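Succinate-semialdehyde dehydrogenase (NAD(P)(+)) (Marinobacter aquaeolei, PDB 3RH9) probably catalyses the NAD(P)+-dependent oxidation of succinate semialdehyde to succinate, as a member of the aldehyde dehydrogenase family. Local coordinates at residues 28-32 and 184-188; 190-194 and 207-211. All coordinates share one frame; numbering follows the deposited sequence.

Contact 1 (28-32 and 184-188); sequences TFDVY and SETPL
V31 and F29, two positions apart on strand 28-32 and both pointing the same way, press down on the loop 184-188, the connection from strand 178-181 into helix 188-197. V31 gives up the most surface, and its two methyls divide the work. CG2 lies 3.7 Å from P187 CG, the two side chains lying alongside and running opposite ways. With CG1 anti to the backbone N (chi1 -173°), that second methyl sits 3.7 Å from E185 O and reaches the end of L188, CG1 to CD1 being 4.2 Å. F29 brings its ring in by the CE1 corner. P187 CG meets this ring at its edge, near the plane, 3.7 Å from CE1, while S184 comes in over one face: its CB is 3.6 Å from F29 CE1, and its OG stands above the plane but displaced toward the rim. The phenylalanine thus fits into the angle between serine and proline. Cut back to alanine, F29 would lose its whole ring, which would probably open a gap beside S184 CB and P187 CG and uncover the serine hydroxyl from that side. Alongside, F29 and V31 share backbone hydrogen bonds with the antiparallel strand 39-44, and L188 N is hydrogen-bonded to E98 of helix 88-99. What rests this two-stranded sheet on a beta-to-alpha loop is therefore van der Waals contact, F29 and V31 set against P187, L188 and the carbonyls of S184 and E185; the interface depends on shape, and these polar tethers are made to other parts of the chain.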
ATOM      1  N   THR A  28     -22.449  24.686  15.462  1.00 20.20           N
ATOM      2  CA  THR A  28     -23.141  24.090  14.336  1.00 19.52           C
ATOM      3  C   THR A  28     -22.480  24.382  12.994  1.00 20.16           C
ATOM      4  O   THR A  28     -21.675  25.296  12.886  1.00 21.05           O
ATOM      5  CB  THR A  28     -24.601  24.533  14.334  1.00 20.37           C
ATOM      6  OG1 THR A  28     -25.407  23.427  14.754  1.00 21.19           O
ATOM      7  CG2 THR A  28     -25.044  25.002  12.944  1.00 20.64           C
ATOM      8  N   PHE A  29     -22.785  23.568  11.985  1.00 21.79           N
ATOM      9  CA  PHE A  29     -22.462  23.901  10.591  1.00 20.51           C
ATOM     10  C   PHE A  29     -23.685  23.649   9.740  1.00 20.64           C
ATOM     11  O   PHE A  29     -24.498  22.784  10.065  1.00 21.89           O
ATOM     12  CB  PHE A  29     -21.200  23.173  10.051  1.00 19.34           C
ATOM     13  CG  PHE A  29     -21.367  21.674   9.803  1.00 20.33           C
ATOM     14  CD1 PHE A  29     -21.883  21.201   8.598  1.00 19.82           C
ATOM     15  CD2 PHE A  29     -20.942  20.740  10.752  1.00 20.04           C
ATOM     16  CE1 PHE A  29     -22.010  19.819   8.355  1.00 20.10           C
ATOM     17  CE2 PHE A  29     -21.059  19.371  10.522  1.00 19.19           C
ATOM     18  CZ  PHE A  29     -21.597  18.907   9.324  1.00 20.81           C
ATOM     19  N   ASP A  30     -23.834  24.412   8.663  1.00 20.85           N
ATOM     20  CA  ASP A  30     -25.039  24.312   7.848  1.00 20.69           C
ATOM     21  C   ASP A  30     -24.921  23.302   6.711  1.00 20.64           C
ATOM     22  O   ASP A  30     -23.867  23.151   6.084  1.00 20.42           O
ATOM     23  CB  ASP A  30     -25.417  25.682   7.274  1.00 20.56           C
ATOM     24  CG  ASP A  30     -25.778  26.696   8.357  1.00 24.92           C
ATOM     25  OD1 ASP A  30     -25.863  26.319   9.553  1.00 26.10           O
ATOM     26  OD2 ASP A  30     -25.991  27.881   8.007  1.00 25.65           O
ATOM     27  N   VAL A  31     -26.018  22.610   6.447  1.00 19.61           N
ATOM     28  CA  VAL A  31     -26.139  21.833   5.228  1.00 19.75           C
ATOM     29  C   VAL A  31     -27.161  22.517   4.330  1.00 20.37           C
ATOM     30  O   VAL A  31     -28.216  22.958   4.789  1.00 21.65           O
ATOM     31  CB  VAL A  31     -26.577  20.383   5.515  1.00 20.43           C
ATOM     32  CG1 VAL A  31     -26.524  19.549   4.250  1.00 16.97           C
ATOM     33  CG2 VAL A  31     -25.699  19.775   6.594  1.00 19.39           C
ATOM     34  N   TYR A  32     -26.853  22.616   3.046  1.00 20.25           N
ATOM     35  CA  TYR A  32     -27.761  23.259   2.103  1.00 19.80           C
ATOM     36  C   TYR A  32     -28.374  22.256   1.153  1.00 17.86           C
ATOM     37  O   TYR A  32     -27.772  21.244   0.861  1.00 18.96           O
ATOM     38  CB  TYR A  32     -26.991  24.285   1.284  1.00 20.64           C
ATOM     39  CG  TYR A  32     -26.706  25.573   2.021  1.00 22.70           C
ATOM     40  CD1 TYR A  32     -25.635  25.671   2.907  1.00 20.14           C
ATOM     41  CD2 TYR A  32     -27.509  26.700   1.825  1.00 22.24           C
ATOM     42  CE1 TYR A  32     -25.371  26.847   3.570  1.00 19.95           C
ATOM     43  CE2 TYR A  32     -27.251  27.881   2.494  1.00 22.81           C
ATOM     44  CZ  TYR A  32     -26.181  27.949   3.361  1.00 21.34           C
ATOM     45  OH  TYR A  32     -25.930  29.123   4.021  1.00 23.70           O
ATOM     46  N   SER A 184     -18.824  17.530   5.000  1.00 17.09           N
ATOM     47  CA  SER A 184     -19.809  18.402   5.639  1.00 17.90           C
ATOM     48  C   SER A 184     -20.935  18.825   4.688  1.00 18.71           C
ATOM     49  O   SER A 184     -21.949  19.353   5.131  1.00 20.37           O
ATOM     50  CB  SER A 184     -19.151  19.635   6.240  1.00 17.23           C
ATOM     51  OG  SER A 184     -18.229  19.267   7.239  1.00 19.59           O
ATOM     52  N   GLU A 185     -20.749  18.602   3.389  1.00 18.05           N
ATOM     53  CA  GLU A 185     -21.790  18.861   2.397  1.00 17.85           C
ATOM     54  C   GLU A 185     -22.862  17.777   2.419  1.00 18.10           C
ATOM     55  O   GLU A 185     -23.997  18.003   1.989  1.00 16.82           O
ATOM     56  CB  GLU A 185     -21.197  18.941   0.983  1.00 18.41           C
ATOM     57  CG  GLU A 185     -20.286  20.148   0.723  1.00 20.13           C
ATOM     58  CD  GLU A 185     -18.823  19.925   1.158  1.00 21.26           C
ATOM     59  OE1 GLU A 185     -18.478  18.799   1.607  1.00 18.42           O
ATOM     60  OE2 GLU A 185     -18.021  20.888   1.034  1.00 22.21           O
ATOM     61  N   THR A 186     -22.495  16.590   2.902  1.00 19.11           N
ATOM     62  CA  THR A 186     -23.421  15.456   2.904  1.00 18.36           C
ATOM     63  C   THR A 186     -23.326  14.569   4.142  1.00 16.48           C
ATOM     64  O   THR A 186     -23.064  13.376   4.032  1.00 16.20           O
ATOM     65  CB  THR A 186     -23.236  14.589   1.644  1.00 18.94           C
ATOM     66  OG1 THR A 186     -21.836  14.371   1.425  1.00 18.81           O
ATOM     67  CG2 THR A 186     -23.853  15.276   0.422  1.00 16.91           C
ATOM     68  N   PRO A 187     -23.572  15.146   5.326  1.00 17.26           N
ATOM     69  CA  PRO A 187     -23.502  14.385   6.573  1.00 17.26           C
ATOM     70  C   PRO A 187     -24.792  13.611   6.855  1.00 18.08           C
ATOM     71  O   PRO A 187     -24.772  12.642   7.605  1.00 19.49           O
ATOM     72  CB  PRO A 187     -23.341  15.472   7.632  1.00 17.62           C
ATOM     73  CG  PRO A 187     -23.516  16.784   6.927  1.00 18.15           C
ATOM     74  CD  PRO A 187     -24.017  16.524   5.568  1.00 17.30           C
ATOM     75  N   LEU A 188     -25.901  14.029   6.261  1.00 17.52           N
ATOM     76  CA  LEU A 188     -27.199  13.501   6.662  1.00 19.28           C
ATOM     77  C   LEU A 188     -27.421  12.078   6.179  1.00 19.77           C
ATOM     78  O   LEU A 188     -28.144  11.300   6.808  1.00 20.00           O
ATOM     79  CB  LEU A 188     -28.341  14.407   6.185  1.00 19.01           C
ATOM     80  CG  LEU A 188     -28.162  15.909   6.430  1.00 18.78           C
ATOM     81  CD1 LEU A 188     -29.226  16.676   5.673  1.00 17.87           C
ATOM     82  CD2 LEU A 188     -28.157  16.248   7.924  1.00 17.86           C
TER

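Contact 2 (190-194 and 207-211)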
HETATM    1  N   MSE A 190     -25.129  10.047   6.055  1.00 19.17           N
HETATM    2  CA  MSE A 190     -24.311   9.303   6.992  1.00 19.63           C
HETATM    3  C   MSE A 190     -25.086   9.093   8.288  1.00 20.11           C
HETATM    4  O   MSE A 190     -25.121   7.988   8.847  1.00 18.81           O
HETATM    5  CB  MSE A 190     -22.989  10.026   7.263  1.00 19.03           C
HETATM    6  CG  MSE A 190     -21.939   9.111   7.877  1.00 20.09           C
HETATM    7 SE   MSE A 190     -21.617   7.590   6.677  1.00 39.18          SE
HETATM    8  CE  MSE A 190     -21.213   6.236   7.980  1.00 24.26           C
ATOM      9  N   ILE A 191     -25.710  10.159   8.763  1.00 18.96           N
ATOM     10  CA  ILE A 191     -26.495  10.051   9.972  1.00 21.05           C
ATOM     11  C   ILE A 191     -27.590   8.996   9.794  1.00 20.83           C
ATOM     12  O   ILE A 191     -27.792   8.152  10.666  1.00 20.52           O
ATOM     13  CB  ILE A 191     -27.053  11.415  10.410  1.00 20.07           C
ATOM     14  CG1 ILE A 191     -25.896  12.327  10.807  1.00 19.58           C
ATOM     15  CG2 ILE A 191     -27.981  11.244  11.591  1.00 20.27           C
ATOM     16  CD1 ILE A 191     -26.314  13.704  11.169  1.00 20.81           C
ATOM     17  N   ALA A 192     -28.261   9.026   8.645  1.00 20.03           N
ATOM     18  CA  ALA A 192     -29.324   8.069   8.344  1.00 20.22           C
ATOM     19  C   ALA A 192     -28.815   6.633   8.374  1.00 20.24           C
ATOM     20  O   ALA A 192     -29.439   5.747   8.964  1.00 21.88           O
ATOM     21  CB  ALA A 192     -29.950   8.378   6.997  1.00 20.28           C
ATOM     22  N   PHE A 193     -27.675   6.416   7.731  1.00 19.96           N
ATOM     23  CA  PHE A 193     -26.982   5.136   7.768  1.00 19.63           C
ATOM     24  C   PHE A 193     -26.707   4.674   9.216  1.00 21.61           C
ATOM     25  O   PHE A 193     -26.987   3.524   9.574  1.00 21.94           O
ATOM     26  CB  PHE A 193     -25.685   5.232   6.969  1.00 18.41           C
ATOM     27  CG  PHE A 193     -25.020   3.920   6.746  1.00 18.81           C
ATOM     28  CD1 PHE A 193     -25.773   2.783   6.515  1.00 19.60           C
ATOM     29  CD2 PHE A 193     -23.641   3.818   6.758  1.00 19.45           C
ATOM     30  CE1 PHE A 193     -25.152   1.556   6.303  1.00 21.57           C
ATOM     31  CE2 PHE A 193     -23.011   2.601   6.543  1.00 19.20           C
ATOM     32  CZ  PHE A 193     -23.760   1.467   6.314  1.00 18.92           C
ATOM     33  N   PHE A 194     -26.168   5.563  10.047  1.00 19.89           N
ATOM     34  CA  PHE A 194     -25.891   5.196  11.425  1.00 19.63           C
ATOM     35  C   PHE A 194     -27.170   4.924  12.177  1.00 21.67           C
ATOM     36  O   PHE A 194     -27.225   4.015  12.996  1.00 22.25           O
ATOM     37  CB  PHE A 194     -25.037   6.242  12.136  1.00 18.09           C
ATOM     38  CG  PHE A 194     -23.578   5.950  12.067  1.00 18.02           C
ATOM     39  CD1 PHE A 194     -22.946   5.294  13.099  1.00 18.15           C
ATOM     40  CD2 PHE A 194     -22.846   6.279  10.952  1.00 18.78           C
ATOM     41  CE1 PHE A 194     -21.598   5.005  13.041  1.00 17.34           C
ATOM     42  CE2 PHE A 194     -21.493   5.990  10.891  1.00 18.20           C
ATOM     43  CZ  PHE A 194     -20.871   5.347  11.938  1.00 17.43           C
ATOM     44  N   VAL A 207     -18.602   0.799  15.012  1.00 16.75           N
ATOM     45  CA  VAL A 207     -18.750   1.930  14.112  1.00 15.63           C
ATOM     46  C   VAL A 207     -18.920   3.194  14.939  1.00 15.78           C
ATOM     47  O   VAL A 207     -19.513   3.163  16.007  1.00 17.46           O
ATOM     48  CB  VAL A 207     -19.941   1.757  13.184  1.00 15.84           C
ATOM     49  CG1 VAL A 207     -19.825   0.453  12.429  1.00 16.87           C
ATOM     50  CG2 VAL A 207     -21.211   1.777  13.978  1.00 16.60           C
ATOM     51  N   ASN A 208     -18.357   4.292  14.448  1.00 16.85           N
ATOM     52  CA  ASN A 208     -18.384   5.584  15.128  1.00 17.12           C
ATOM     53  C   ASN A 208     -18.421   6.706  14.098  1.00 16.95           C
ATOM     54  O   ASN A 208     -17.754   6.630  13.067  1.00 16.56           O
ATOM     55  CB  ASN A 208     -17.166   5.761  16.028  1.00 14.96           C
ATOM     56  CG  ASN A 208     -16.951   4.586  16.950  1.00 15.59           C
ATOM     57  OD1 ASN A 208     -16.280   3.614  16.599  1.00 15.27           O
ATOM     58  ND2 ASN A 208     -17.505   4.673  18.144  1.00 16.24           N
ATOM     59  N   LEU A 209     -19.205   7.739  14.390  1.00 17.52           N
ATOM     60  CA  LEU A 209     -19.422   8.843  13.472  1.00 17.29           C
ATOM     61  C   LEU A 209     -18.930  10.164  14.064  1.00 17.37           C
ATOM     62  O   LEU A 209     -19.321  10.550  15.150  1.00 17.32           O
ATOM     63  CB  LEU A 209     -20.905   8.919  13.102  1.00 17.65           C
ATOM     64  CG  LEU A 209     -21.389  10.082  12.223  1.00 19.97           C
ATOM     65  CD1 LEU A 209     -20.492  10.281  10.997  1.00 18.05           C
ATOM     66  CD2 LEU A 209     -22.866   9.882  11.816  1.00 18.29           C
ATOM     67  N   VAL A 210     -18.048  10.839  13.343  1.00 18.01           N
ATOM     68  CA  VAL A 210     -17.595  12.158  13.739  1.00 18.81           C
ATOM     69  C   VAL A 210     -17.843  13.138  12.591  1.00 18.76           C
ATOM     70  O   VAL A 210     -17.770  12.759  11.427  1.00 17.11           O
ATOM     71  CB  VAL A 210     -16.126  12.130  14.102  1.00 17.45           C
ATOM     72  CG1 VAL A 210     -15.929  11.327  15.376  1.00 17.73           C
ATOM     73  CG2 VAL A 210     -15.341  11.518  12.976  1.00 16.81           C
HETATM   74  N   MSE A 211     -18.186  14.380  12.927  1.00 18.82           N
HETATM   75  CA  MSE A 211     -18.469  15.392  11.922  1.00 19.40           C
HETATM   76  C   MSE A 211     -18.026  16.739  12.390  1.00 19.87           C
HETATM   77  O   MSE A 211     -17.949  16.993  13.583  1.00 20.06           O
HETATM   78  CB  MSE A 211     -19.946  15.466  11.644  1.00 20.09           C
HETATM   79  CG  MSE A 211     -20.606  14.147  11.850  1.00 24.69           C
HETATM   80 SE   MSE A 211     -22.456  14.156  11.337  1.00 44.31          SE
HETATM   81  CE  MSE A 211     -22.271  13.092   9.727  1.00 23.68           C
TER
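L209 sends its CG out anti to the backbone N (chi1 175°), and the side chain then passes aslant the F194 ring, with CB over the ring and both methyls directed at the helix. M211 is extended about its middle torsion and bends at the last (chi3 108°), which turns the terminal methyl toward M190 and I191. Both methionines are modelled as selenomethionine. At the centre is F194, which buries the most surface. L209 CB lies 3.7 Å from the centroid of the F194 ring, almost on its normal, making a CH-pi contact over one face; CD2 of the same leucine adds a touch on the ring's CD2, at 3.7 Å. V207 lies alongside the phenylalanine and points the opposite way, its CG2 approaching F194 CE1, and the peptide linking V207 to N208 lies by the ring's edge. The ring is thus bordered by strand side chains and strand backbone together. One turn earlier, M190 CG packs 3.6 Å from L209 CD1. The leucine forks: CD1 goes to M190, and CD2 is shared by F194 and I191. M211 extends the seam: its CE is 3.9 Å from I191 CG1 and 4.0 Å from M190 CB, and its selenium also rests against the isoleucine. All seven touching residues are buried and the side-chain contacts are apolar. The axes come within 9.9 Å, and helix 190-194 runs roughly antiparallel to strand 207-209 (147°), as the helix of a beta-alpha-beta crossover does. Strand 178-181 completes that unit, its I180 touching M190 and F194; helix 48-61 packs on N208 and V210, while Y15 meets the F194 ring.

Overall arrangement
The two contacts follow one another along the chain: contact 1 closes at 188, just before contact 2 opens on the same helix, 188-197. Their centres lie 13 Å apart on one side of the chain's centre, and they touch directly where P187 and F29 meet M211. Contact 2 joins helix 188-197 to strand 207-209, an outermost strand, within this chain, of the sheet that also holds 178-181, in what is probably the coenzyme-binding domain as in other aldehyde dehydrogenases. Contact 1 lays the two-stranded sheet of 28-32 and 39-44 over the loop leading into that helix. It thereby sets an N-terminal hairpin on the domain's flank, away from the predicted active-site residue.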